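Local structure of 2,3-dihydroxybenzoate-AMP ligase (5KEI) at residues A[79-83]-A[189-193]; A[306-310]-A[340-345]; A[462-467]-A[526-531]. The protein is an AMP-binding ligase of the ANL superfamily, built from a large N-terminal part and a smaller C-terminal domain. All coordinates share one frame; numbering follows the deposited sequence.

Contact 1. Residues A[79-83]-A[189-193]; sequences LADRA and VTRAA
Ala83 and Thr190 bring the two backbones to their closest approach, with CA atoms 3.9 Å apart, where the flank of helix 73-88 meets the last turn of helix 186-190 and the chain at Arg191 leaves the helical path. The approach is close, and the side chain on the Ala83 side is a single methyl: Ala83 CB lies 3.7 Å from Thr190 CB. The threonine's first torsion of 59° places OG1 between its own backbone N and carbonyl carbon, where it bonds back to Trp186 O one turn earlier, with CG2, beside the backbone N, against Ala83 CB. Arg191 then folds along the helix flank. Bends at chi2 and chi3 bring its guanidinium against Leu79, whose CD2 rests over one face, 3.7 Å from Arg191 NE. The polar tip belongs to helix 107-117, through a salt bridge from Arg191 NH1 to Glu107. Arg82 reaches across to the loop, and its NH2 comes 3.4 Å from Arg191 CB. Its closest polar neighbour, Ala192 N at 3.0 Å from Arg82 NH2, is also a donor, just as Thr190 O and Arg82 O, 3.3 Å apart, are both acceptors. The contact therefore appears to rest on van der Waals packing, with Arg191 tied to Glu107; the facing polar atoms are mismatched, and the two arginines, like in charge, approach without their charged atoms touching.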
loop_
_atom_site.group_PDB
_atom_site.type_symbol
_atom_site.label_atom_id
_atom_site.label_comp_id
_atom_site.label_asym_id
_atom_site.label_seq_id
_atom_site.Cartn_x
_atom_site.Cartn_y
_atom_site.Cartn_z
ATOM N N LEU A 79 -11.011 16.633 18.343
ATOM C CA LEU A 79 -11.837 15.536 17.875
ATOM C C LEU A 79 -11.110 14.207 17.967
ATOM O O LEU A 79 -11.674 13.230 18.444
ATOM C CB LEU A 79 -12.284 15.785 16.441
ATOM C CG LEU A 79 -13.335 16.880 16.297
ATOM C CD1 LEU A 79 -13.598 17.145 14.818
ATOM C CD2 LEU A 79 -14.599 16.456 17.014
ATOM N N ALA A 80 -9.860 14.179 17.511
ATOM C CA ALA A 80 -9.055 12.971 17.585
ATOM C C ALA A 80 -8.833 12.558 19.035
ATOM O O ALA A 80 -8.892 11.370 19.353
ATOM C CB ALA A 80 -7.722 13.168 16.884
ATOM N N ASP A 81 -8.563 13.541 19.899
ATOM C CA ASP A 81 -8.395 13.289 21.335
ATOM C C ASP A 81 -9.653 12.644 21.893
ATOM O O ASP A 81 -9.592 11.616 22.577
ATOM C CB ASP A 81 -8.087 14.586 22.112
ATOM C CG ASP A 81 -6.602 14.966 22.091
ATOM O OD1 ASP A 81 -5.752 14.101 21.792
ATOM O OD2 ASP A 81 -6.279 16.140 22.381
ATOM N N ARG A 82 -10.798 13.246 21.587
ATOM C CA ARG A 82 -12.076 12.739 22.077
ATOM C C ARG A 82 -12.391 11.371 21.501
ATOM O O ARG A 82 -12.932 10.502 22.195
ATOM C CB ARG A 82 -13.203 13.717 21.756
ATOM C CG ARG A 82 -13.338 14.820 22.791
ATOM C CD ARG A 82 -14.281 15.893 22.303
ATOM N NE ARG A 82 -15.568 15.329 21.902
ATOM C CZ ARG A 82 -16.467 15.976 21.167
ATOM N NH1 ARG A 82 -16.215 17.209 20.737
ATOM N NH2 ARG A 82 -17.612 15.387 20.856
ATOM N N ALA A 83 -12.037 11.174 20.237
ATOM C CA ALA A 83 -12.301 9.907 19.585
ATOM C C ALA A 83 -11.446 8.838 20.242
ATOM O O ALA A 83 -11.873 7.700 20.398
ATOM C CB ALA A 83 -12.025 10.000 18.082
ATOM N N VAL A 189 -19.664 6.820 20.135
ATOM C CA VAL A 189 -18.445 6.422 20.824
ATOM C C VAL A 189 -17.375 7.525 20.808
ATOM O O VAL A 189 -16.691 7.739 21.806
ATOM C CB VAL A 189 -17.858 5.127 20.221
ATOM C CG1 VAL A 189 -16.610 4.700 20.982
ATOM C CG2 VAL A 189 -18.897 4.016 20.244
ATOM N N THR A 190 -17.240 8.236 19.694
ATOM C CA THR A 190 -16.151 9.202 19.562
ATOM C C THR A 190 -16.533 10.617 20.011
ATOM O O THR A 190 -15.711 11.354 20.565
ATOM C CB THR A 190 -15.643 9.248 18.116
ATOM O OG1 THR A 190 -16.713 9.617 17.245
ATOM C CG2 THR A 190 -15.137 7.886 17.711
ATOM N N ARG A 191 -17.781 11.000 19.778
ATOM C CA ARG A 191 -18.247 12.307 20.233
ATOM C C ARG A 191 -18.924 12.150 21.578
ATOM O O ARG A 191 -19.493 11.094 21.865
ATOM C CB ARG A 191 -19.220 12.935 19.231
ATOM C CG ARG A 191 -18.750 12.933 17.779
ATOM C CD ARG A 191 -17.487 13.757 17.569
ATOM N NE ARG A 191 -17.488 14.353 16.237
ATOM C CZ ARG A 191 -16.994 13.771 15.146
ATOM N NH1 ARG A 191 -16.440 12.565 15.233
ATOM N NH2 ARG A 191 -17.050 14.398 13.967
ATOM N N ALA A 192 -18.857 13.187 22.404
ATOM C CA ALA A 192 -19.582 13.209 23.673
ATOM C C ALA A 192 -19.320 11.965 24.525
ATOM O O ALA A 192 -20.151 11.573 25.346
ATOM C CB ALA A 192 -21.088 13.365 23.417
ATOM N N ALA A 193 -18.179 11.326 24.301
ATOM C CA ALA A 193 -17.750 10.250 25.172
ATOM C C ALA A 193 -16.544 10.758 25.922
ATOM O O ALA A 193 -15.440 10.807 25.378
ATOM C CB ALA A 193 -17.427 8.995 24.398
#

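Contact 2. Residues A[306-310]-A[340-345]; sequences AKLWA and LVRGAL
Ala310 meets Leu340, Ala344 and Leu345 in a helix-helix contact of an alpha/beta layer: helices 303-310 and 335-344 follow strands 298-301 and 325-328, which are parallel neighbours in the nine-stranded sheet. As in successive beta-alpha units, the helices run in broadly the same direction, the axes of the two short segments being 9.0 Å apart and inclined at 36°. The torsions of the two leucines set which branches touch. Leu340 holds CG trans to its backbone N (chi1 180°), which stretches the chain across to Ala310, with Leu340 CG 3.8 Å from Ala310 CB. Its CD2 branch reaches on to the methylene CG of Lys307, and these two side chains cross at about a right angle; farther out, Lys307 NZ makes a long, weak ion pair with Asp337. Leu345 takes a different staggered position, CG turned beside its own N (chi1 -73°). Leu345 CG lies 3.7 Å from Ala310 CA, and the two methyls lie along the final turn of helix 303-310: CD1 approaches Ala306 O and Trp309 CB, while CD2 is 3.8 Å from Trp309 O. The indole itself swings away toward helix 284-294, with NE1 bonded to Pro282 O. Nearer the sheet, Val341 offers its CG2 branch to Ala306 CB at 4.0 Å, and both residues also touch strand 325-328. At the helix ends, the small methyl of Ala344 fits against the backbone, its CB 3.7 Å from Ala310 O.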
loop_
_atom_site.group_PDB
_atom_site.type_symbol
_atom_site.label_atom_id
_atom_site.label_comp_id
_atom_site.label_asym_id
_atom_site.label_seq_id
_atom_site.Cartn_x
_atom_site.Cartn_y
_atom_site.Cartn_z
ATOM N N ALA A 306 -6.903 10.835 -15.044
ATOM C CA ALA A 306 -6.248 12.052 -15.499
ATOM C C ALA A 306 -6.620 12.334 -16.960
ATOM O O ALA A 306 -6.889 13.479 -17.337
ATOM C CB ALA A 306 -4.739 11.943 -15.336
ATOM N N LYS A 307 -6.647 11.279 -17.775
ATOM C CA LYS A 307 -6.971 11.405 -19.190
ATOM C C LYS A 307 -8.429 11.823 -19.381
ATOM O O LYS A 307 -8.736 12.675 -20.208
ATOM C CB LYS A 307 -6.678 10.088 -19.934
ATOM C CG LYS A 307 -7.097 10.113 -21.393
ATOM C CD LYS A 307 -6.373 9.080 -22.258
ATOM C CE LYS A 307 -6.618 7.640 -21.835
ATOM N NZ LYS A 307 -5.902 6.654 -22.735
ATOM N N LEU A 308 -9.320 11.225 -18.597
ATOM C CA LEU A 308 -10.731 11.589 -18.619
ATOM C C LEU A 308 -10.941 13.072 -18.276
ATOM O O LEU A 308 -11.682 13.750 -18.976
ATOM C CB LEU A 308 -11.525 10.681 -17.667
ATOM C CG LEU A 308 -13.041 10.886 -17.609
ATOM C CD1 LEU A 308 -13.688 10.510 -18.921
ATOM C CD2 LEU A 308 -13.686 10.129 -16.437
ATOM N N TRP A 309 -10.282 13.586 -17.230
ATOM C CA TRP A 309 -10.395 15.010 -16.869
ATOM C C TRP A 309 -9.928 15.930 -17.971
ATOM O O TRP A 309 -10.502 16.990 -18.181
ATOM C CB TRP A 309 -9.567 15.369 -15.635
ATOM C CG TRP A 309 -10.088 14.927 -14.318
ATOM C CD1 TRP A 309 -10.997 13.944 -14.076
ATOM C CD2 TRP A 309 -9.709 15.453 -13.042
ATOM N NE1 TRP A 309 -11.212 13.827 -12.728
ATOM C CE2 TRP A 309 -10.431 14.740 -12.070
ATOM C CE3 TRP A 309 -8.826 16.459 -12.631
ATOM C CZ2 TRP A 309 -10.298 14.996 -10.702
ATOM C CZ3 TRP A 309 -8.703 16.720 -11.287
ATOM C CH2 TRP A 309 -9.437 15.990 -10.331
ATOM N N ALA A 310 -8.830 15.549 -18.613
ATOM C CA ALA A 310 -8.215 16.347 -19.669
ATOM C C ALA A 310 -9.171 16.525 -20.855
ATOM O O ALA A 310 -9.380 17.634 -21.340
ATOM C CB ALA A 310 -6.908 15.698 -20.123
ATOM N N LEU A 340 -1.238 15.095 -23.362
ATOM C CA LEU A 340 -2.620 15.576 -23.269
ATOM C C LEU A 340 -2.872 16.259 -21.938
ATOM O O LEU A 340 -3.417 17.360 -21.872
ATOM C CB LEU A 340 -3.616 14.432 -23.438
ATOM C CG LEU A 340 -5.094 14.821 -23.355
ATOM C CD1 LEU A 340 -5.452 15.703 -24.529
ATOM C CD2 LEU A 340 -5.953 13.578 -23.355
ATOM N N VAL A 341 -2.447 15.590 -20.878
ATOM C CA VAL A 341 -2.658 16.091 -19.538
ATOM C C VAL A 341 -2.021 17.459 -19.323
ATOM O O VAL A 341 -2.654 18.351 -18.765
ATOM C CB VAL A 341 -2.117 15.103 -18.502
ATOM C CG1 VAL A 341 -1.948 15.783 -17.140
ATOM C CG2 VAL A 341 -3.032 13.900 -18.423
ATOM N N ARG A 342 -0.786 17.664 -19.755
ATOM C CA ARG A 342 -0.223 18.979 -19.467
ATOM C C ARG A 342 -0.335 19.944 -20.644
ATOM O O ARG A 342 0.399 20.915 -20.740
ATOM C CB ARG A 342 1.226 18.865 -18.968
ATOM C CG ARG A 342 2.191 18.134 -19.817
ATOM C CD ARG A 342 3.495 17.956 -19.039
ATOM N NE ARG A 342 4.051 19.231 -18.578
ATOM C CZ ARG A 342 4.654 20.127 -19.365
ATOM N NH1 ARG A 342 4.776 19.917 -20.680
ATOM N NH2 ARG A 342 5.124 21.249 -18.838
ATOM N N GLY A 343 -1.285 19.683 -21.527
ATOM C CA GLY A 343 -1.669 20.669 -22.516
ATOM C C GLY A 343 -3.095 21.103 -22.238
ATOM O O GLY A 343 -3.515 22.195 -22.608
ATOM N N ALA A 344 -3.839 20.238 -21.555
ATOM C CA ALA A 344 -5.259 20.454 -21.329
ATOM C C ALA A 344 -5.602 20.704 -19.859
ATOM O O ALA A 344 -6.655 21.268 -19.563
ATOM C CB ALA A 344 -6.046 19.268 -21.855
ATOM N N LEU A 345 -4.730 20.291 -18.941
ATOM C CA LEU A 345 -5.024 20.417 -17.505
ATOM C C LEU A 345 -4.089 21.357 -16.753
ATOM O O LEU A 345 -4.541 22.297 -16.107
ATOM C CB LEU A 345 -4.986 19.047 -16.821
ATOM C CG LEU A 345 -6.127 18.065 -17.072
ATOM C CD1 LEU A 345 -5.936 16.829 -16.189
ATOM C CD2 LEU A 345 -7.471 18.727 -16.798
#

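Contact 3. Residues A[462-467]-A[526-531]; sequences RGGENV and AHSRPD
A tight beta hairpin of the C-terminal domain, strands 459-462 and 465-468 joined by a type II' turn from Arg462 to Glu465, packs here against the loop that leads into strand 532-535. Arg462, extended from CG to NE, comes from the opposite direction to Asp531 and forms a salt bridge with it, the carboxylate lying at the guanidinium edge and the planes 21° apart. The clearest bond runs from Arg462 NE to the syn lone pair of Asp531 OD2, 3.1 Å long and nearly straight at 173°. Arg462 NH2 pairs with Asp531 OD1, though the modelled separation is implausibly short and its exact value doubtful. Asp531 OD2 also accepts from Ile499 N of strand 498-505, which helps to position the carboxylate. Across the turn from Arg462, Glu465 bends at chi2 and lays its carboxylate over one face of His527, CD 3.6 Å above the ring plane and offset toward the rim. Two residues along the strand, Val467 CG2 packs against Ser528 OG (3.4 Å) and His527 O (3.5 Å). Its sequence and place suggest that this hairpin is part of the A8 core motif, a glycine-rich turn typical of ANL C-terminal domains.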
loop_
_atom_site.group_PDB
_atom_site.type_symbol
_atom_site.label_atom_id
_atom_site.label_comp_id
_atom_site.label_asym_id
_atom_site.label_seq_id
_atom_site.Cartn_x
_atom_site.Cartn_y
_atom_site.Cartn_z
ATOM N N ARG A 462 1.322 -24.492 -22.016
ATOM C CA ARG A 462 0.735 -25.808 -21.817
ATOM C C ARG A 462 -0.461 -26.029 -22.734
ATOM O O ARG A 462 -1.560 -25.556 -22.447
ATOM C CB ARG A 462 0.296 -25.994 -20.363
ATOM C CG ARG A 462 -0.352 -27.330 -20.143
ATOM C CD ARG A 462 -1.130 -27.477 -18.850
ATOM N NE ARG A 462 -1.384 -28.904 -18.629
ATOM C CZ ARG A 462 -2.438 -29.573 -19.097
ATOM N NH1 ARG A 462 -3.385 -28.960 -19.798
ATOM N NH2 ARG A 462 -2.546 -30.866 -18.856
ATOM N N GLY A 463 -0.252 -26.771 -23.817
ATOM C CA GLY A 463 -1.268 -26.896 -24.840
ATOM C C GLY A 463 -1.536 -25.539 -25.462
ATOM O O GLY A 463 -0.610 -24.787 -25.773
ATOM N N GLY A 464 -2.809 -25.213 -25.637
ATOM C CA GLY A 464 -3.182 -23.946 -26.241
ATOM C C GLY A 464 -3.326 -22.833 -25.219
ATOM O O GLY A 464 -3.796 -21.741 -25.542
ATOM N N GLU A 465 -2.921 -23.112 -23.982
ATOM C CA GLU A 465 -2.983 -22.122 -22.921
ATOM C C GLU A 465 -1.614 -21.569 -22.612
ATOM O O GLU A 465 -0.622 -22.297 -22.593
ATOM C CB GLU A 465 -3.589 -22.707 -21.653
ATOM C CG GLU A 465 -5.039 -23.127 -21.817
ATOM C CD GLU A 465 -5.940 -21.990 -22.268
ATOM O OE1 GLU A 465 -5.726 -20.841 -21.803
ATOM O OE2 GLU A 465 -6.871 -22.259 -23.065
ATOM N N ASN A 466 -1.578 -20.259 -22.398
ATOM C CA ASN A 466 -0.407 -19.577 -21.888
ATOM C C ASN A 466 -0.629 -19.357 -20.401
ATOM O O ASN A 466 -1.287 -18.400 -19.994
ATOM C CB ASN A 466 -0.182 -18.260 -22.635
ATOM C CG ASN A 466 0.081 -18.476 -24.120
ATOM O OD1 ASN A 466 1.211 -18.746 -24.526
ATOM N ND2 ASN A 466 -0.975 -18.397 -24.933
ATOM N N VAL A 467 -0.119 -20.282 -19.595
ATOM C CA VAL A 467 -0.402 -20.281 -18.170
ATOM C C VAL A 467 0.634 -19.461 -17.413
ATOM O O VAL A 467 1.835 -19.585 -17.665
ATOM C CB VAL A 467 -0.432 -21.719 -17.608
ATOM C CG1 VAL A 467 -0.730 -21.704 -16.115
ATOM C CG2 VAL A 467 -1.459 -22.553 -18.363
ATOM N N ALA A 526 -9.125 -26.421 -15.610
ATOM C CA ALA A 526 -8.288 -27.614 -15.645
ATOM C C ALA A 526 -7.106 -27.450 -16.594
ATOM O O ALA A 526 -6.179 -28.260 -16.579
ATOM C CB ALA A 526 -9.120 -28.830 -16.040
ATOM N N HIS A 527 -7.143 -26.402 -17.416
ATOM C CA HIS A 527 -6.088 -26.155 -18.394
ATOM C C HIS A 527 -4.925 -25.369 -17.799
ATOM O O HIS A 527 -3.958 -25.055 -18.500
ATOM C CB HIS A 527 -6.643 -25.412 -19.611
ATOM C CG HIS A 527 -7.195 -24.050 -19.302
ATOM N ND1 HIS A 527 -6.405 -22.998 -18.889
ATOM C CD2 HIS A 527 -8.458 -23.564 -19.374
ATOM C CE1 HIS A 527 -7.158 -21.929 -18.707
ATOM N NE2 HIS A 527 -8.409 -22.245 -18.997
ATOM N N SER A 528 -5.038 -25.039 -16.514
ATOM C CA SER A 528 -3.982 -24.342 -15.796
ATOM C C SER A 528 -3.636 -25.040 -14.487
ATOM O O SER A 528 -3.024 -24.442 -13.603
ATOM C CB SER A 528 -4.381 -22.887 -15.515
ATOM O OG SER A 528 -4.368 -22.111 -16.697
ATOM N N ARG A 529 -4.031 -26.299 -14.350
ATOM C CA ARG A 529 -3.711 -27.030 -13.138
ATOM C C ARG A 529 -2.465 -27.862 -13.378
ATOM O O ARG A 529 -2.203 -28.257 -14.513
ATOM C CB ARG A 529 -4.893 -27.885 -12.707
ATOM C CG ARG A 529 -6.146 -27.077 -12.447
ATOM C CD ARG A 529 -7.257 -27.961 -11.923
ATOM N NE ARG A 529 -8.550 -27.303 -12.029
ATOM C CZ ARG A 529 -9.699 -27.949 -12.170
ATOM N NH1 ARG A 529 -9.706 -29.276 -12.220
ATOM N NH2 ARG A 529 -10.833 -27.268 -12.266
ATOM N N PRO A 530 -1.666 -28.098 -12.323
ATOM C CA PRO A 530 -0.396 -28.809 -12.526
ATOM C C PRO A 530 -0.630 -30.252 -12.966
ATOM O O PRO A 530 -1.553 -30.881 -12.453
ATOM C CB PRO A 530 0.274 -28.774 -11.140
ATOM C CG PRO A 530 -0.555 -27.886 -10.299
ATOM C CD PRO A 530 -1.928 -27.846 -10.900
ATOM N N ASP A 531 0.188 -30.753 -13.884
ATOM C CA ASP A 531 0.093 -32.138 -14.327
ATOM C C ASP A 531 0.762 -33.088 -13.324
ATOM O O ASP A 531 0.422 -34.278 -13.245
ATOM C CB ASP A 531 0.730 -32.312 -15.713
ATOM C CG ASP A 531 0.181 -31.338 -16.743
ATOM O OD1 ASP A 531 -0.947 -31.562 -17.246
ATOM O OD2 ASP A 531 0.890 -30.348 -17.054
#

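How the contacts relate
The three contacts lie at three separate places in an ANL enzyme, and none touches another. Contacts 1 and 2 are both in the large AMP-binding part: contact 1 joins a helix that follows an edge strand of the nine-stranded sheet to one that follows an edge strand of the seven-stranded sheet, whereas contact 2 pairs two helices of the nine-stranded sheet. Their centres are 41 Å apart. Contact 3, in the C-terminal domain, stands 55 Å from contact 1, centre to centre, and its nearest atoms are about 26 Å from those of contact 2. In ANL enzymes the active site generally lies between these two parts. No distance to it follows from these contacts, whose centres lie 26 to 32 Å from the centre of the chain.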